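Long-range contact in putative dehydrogenase (Pseudomonas fluorescens, PDB 6UUG), which acts as the methanesulfinate monooxygenase MsuC, the oxygenase of a two-component flavin-dependent system in bacterial sulfur assimilation: residues Q353-C358 against R381-Q386. Numbering follows the deposited sequence.
Sequences QGLEIC and RNLRTQ
Leu383 lays its CD2 methyl over the peptide bond that joins Gly354 to Leu355, 3.4 Å from Leu355 N and equally near the Gly354 carbonyl carbon. The example comes from the C-terminal helical domain of an acyl-CoA dehydrogenase-type fold, where the short helix 378-386 runs nearly antiparallel (151°) to the long helix 333-360. It illustrates how a glycine admits a neighbouring leucine to the backbone: a CB on Gly354, were there one, would lie only 3.2 Å from that same methyl. A chi1 of -169° sets Leu383 CG opposite the backbone N and carries CD2 across to helix 333-360, where Cys358 SG flanks it one turn further along, at 4.1 Å. Phe260 of helix 247-277 also packs on Leu383.

Leu355 answers with two methyls that divide the work. CD1 rests near the backbone of the opposing helix, 3.6 Å from Arg384 N and 4.0 Å from Leu383 CB. CD2 instead covers one face of the Arg384 guanidinium, displaced toward its rim. Trimming Leu355 to an alanine removes both methyls, which would probably open a gap beside Leu383 CB and Arg384 N and strip the guanidinium of this apolar cover. The arginine chain bends at chi2 and chi3, folding back so that NH1 hydrogen-bonds Thr387 OG1, while NH2 makes a weak bond to Ser359 O of the second subunit; the same NH2 lies 3.5 Å from Leu355 CD2.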
loop_
_atom_site.group_PDB
_atom_site.type_symbol
_atom_site.label_atom_id
_atom_site.label_comp_id
_atom_site.label_asym_id
_atom_site.label_seq_id
_atom_site.Cartn_x
_atom_site.Cartn_y
_atom_site.Cartn_z
ATOM N N GLN A 353 -0.203 -10.910 0.870
ATOM C CA GLN A 353 0.894 -10.805 -0.081
ATOM C C GLN A 353 0.723 -11.787 -1.238
ATOM O O GLN A 353 1.131 -11.494 -2.371
ATOM C CB GLN A 353 2.224 -11.023 0.639
ATOM C CG GLN A 353 2.570 -9.907 1.636
ATOM C CD GLN A 353 3.915 -10.160 2.312
ATOM O OE1 GLN A 353 3.995 -10.896 3.285
ATOM N NE2 GLN A 353 4.971 -9.564 1.780
ATOM N N GLY A 354 0.131 -12.951 -0.980
ATOM C CA GLY A 354 -0.134 -13.888 -2.058
ATOM C C GLY A 354 -1.100 -13.316 -3.083
ATOM O O GLY A 354 -0.880 -13.417 -4.289
ATOM N N LEU A 355 -2.197 -12.714 -2.613
ATOM C CA LEU A 355 -3.178 -12.207 -3.569
ATOM C C LEU A 355 -2.594 -11.071 -4.389
ATOM O O LEU A 355 -2.892 -10.951 -5.589
ATOM C CB LEU A 355 -4.454 -11.765 -2.831
ATOM C CG LEU A 355 -5.668 -11.498 -3.720
ATOM C CD1 LEU A 355 -6.204 -12.805 -4.307
ATOM C CD2 LEU A 355 -6.736 -10.791 -2.887
ATOM N N GLU A 356 -1.721 -10.269 -3.772
ATOM C CA GLU A 356 -1.065 -9.176 -4.485
ATOM C C GLU A 356 -0.161 -9.698 -5.602
ATOM O O GLU A 356 -0.138 -9.139 -6.705
ATOM C CB GLU A 356 -0.270 -8.329 -3.494
ATOM C CG GLU A 356 0.602 -7.246 -4.139
ATOM C CD GLU A 356 -0.203 -6.170 -4.863
ATOM O OE1 GLU A 356 0.419 -5.373 -5.604
ATOM O OE2 GLU A 356 -1.443 -6.111 -4.699
ATOM N N ILE A 357 0.592 -10.773 -5.341
ATOM C CA ILE A 357 1.394 -11.371 -6.412
ATOM C C ILE A 357 0.499 -11.858 -7.553
ATOM O O ILE A 357 0.800 -11.648 -8.737
ATOM C CB ILE A 357 2.271 -12.509 -5.852
ATOM C CG1 ILE A 357 3.317 -11.939 -4.902
ATOM C CG2 ILE A 357 2.920 -13.295 -6.991
ATOM C CD1 ILE A 357 4.098 -13.030 -4.136
ATOM N N CYS A 358 -0.600 -12.544 -7.228
ATOM C CA CYS A 358 -1.457 -13.101 -8.263
ATOM C C CYS A 358 -2.107 -12.009 -9.114
ATOM O O CYS A 358 -2.469 -12.267 -10.265
ATOM C CB CYS A 358 -2.537 -13.981 -7.645
ATOM S SG CYS A 358 -1.898 -15.487 -6.853
ATOM N N ARG A 381 -8.172 -16.042 -8.893
ATOM C CA ARG A 381 -9.548 -16.424 -8.548
ATOM C C ARG A 381 -9.584 -17.456 -7.429
ATOM O O ARG A 381 -10.446 -17.398 -6.540
ATOM C CB ARG A 381 -10.278 -16.989 -9.768
ATOM C CG ARG A 381 -10.698 -15.949 -10.766
ATOM C CD ARG A 381 -11.577 -16.596 -11.829
ATOM N NE ARG A 381 -10.800 -17.294 -12.848
ATOM C CZ ARG A 381 -10.680 -18.616 -12.961
ATOM N NH1 ARG A 381 -11.277 -19.440 -12.101
ATOM N NH2 ARG A 381 -9.957 -19.121 -13.953
ATOM N N ASN A 382 -8.690 -18.440 -7.493
ATOM C CA ASN A 382 -8.645 -19.466 -6.456
ATOM C C ASN A 382 -8.299 -18.855 -5.106
ATOM O O ASN A 382 -8.929 -19.159 -4.085
ATOM C CB ASN A 382 -7.618 -20.537 -6.840
ATOM C CG ASN A 382 -8.083 -21.403 -7.996
ATOM O OD1 ASN A 382 -9.278 -21.485 -8.274
ATOM N ND2 ASN A 382 -7.139 -22.060 -8.668
ATOM N N LEU A 383 -7.279 -18.007 -5.076
ATOM C CA LEU A 383 -6.876 -17.418 -3.808
ATOM C C LEU A 383 -7.907 -16.407 -3.327
ATOM O O LEU A 383 -8.187 -16.325 -2.132
ATOM C CB LEU A 383 -5.497 -16.773 -3.955
ATOM C CG LEU A 383 -4.776 -16.330 -2.692
ATOM C CD1 LEU A 383 -4.664 -17.485 -1.715
ATOM C CD2 LEU A 383 -3.388 -15.818 -3.081
ATOM N N ARG A 384 -8.503 -15.638 -4.242
ATOM C CA ARG A 384 -9.539 -14.696 -3.821
ATOM C C ARG A 384 -10.692 -15.410 -3.134
ATOM O O ARG A 384 -11.241 -14.904 -2.147
ATOM C CB ARG A 384 -10.073 -13.904 -5.027
ATOM C CG ARG A 384 -11.265 -12.959 -4.729
ATOM C CD ARG A 384 -10.846 -11.723 -3.932
ATOM N NE ARG A 384 -10.557 -12.067 -2.532
ATOM C CZ ARG A 384 -10.141 -11.220 -1.599
ATOM N NH1 ARG A 384 -9.840 -11.678 -0.372
ATOM N NH2 ARG A 384 -10.004 -9.925 -1.875
ATOM N N THR A 385 -11.107 -16.556 -3.677
ATOM C CA THR A 385 -12.229 -17.303 -3.114
ATOM C C THR A 385 -11.881 -17.848 -1.733
ATOM O O THR A 385 -12.667 -17.738 -0.782
ATOM C CB THR A 385 -12.608 -18.461 -4.053
ATOM O OG1 THR A 385 -12.925 -17.954 -5.356
ATOM C CG2 THR A 385 -13.803 -19.219 -3.509
ATOM N N GLN A 386 -10.706 -18.443 -1.605
ATOM C CA GLN A 386 -10.398 -19.175 -0.380
ATOM C C GLN A 386 -9.957 -18.278 0.769
ATOM O O GLN A 386 -9.967 -18.725 1.922
ATOM C CB GLN A 386 -9.320 -20.216 -0.650
ATOM C CG GLN A 386 -9.862 -21.511 -1.224
ATOM C CD GLN A 386 -11.078 -22.054 -0.446
ATOM O OE1 GLN A 386 -12.093 -22.430 -1.037
ATOM N NE2 GLN A 386 -10.975 -22.083 0.878
#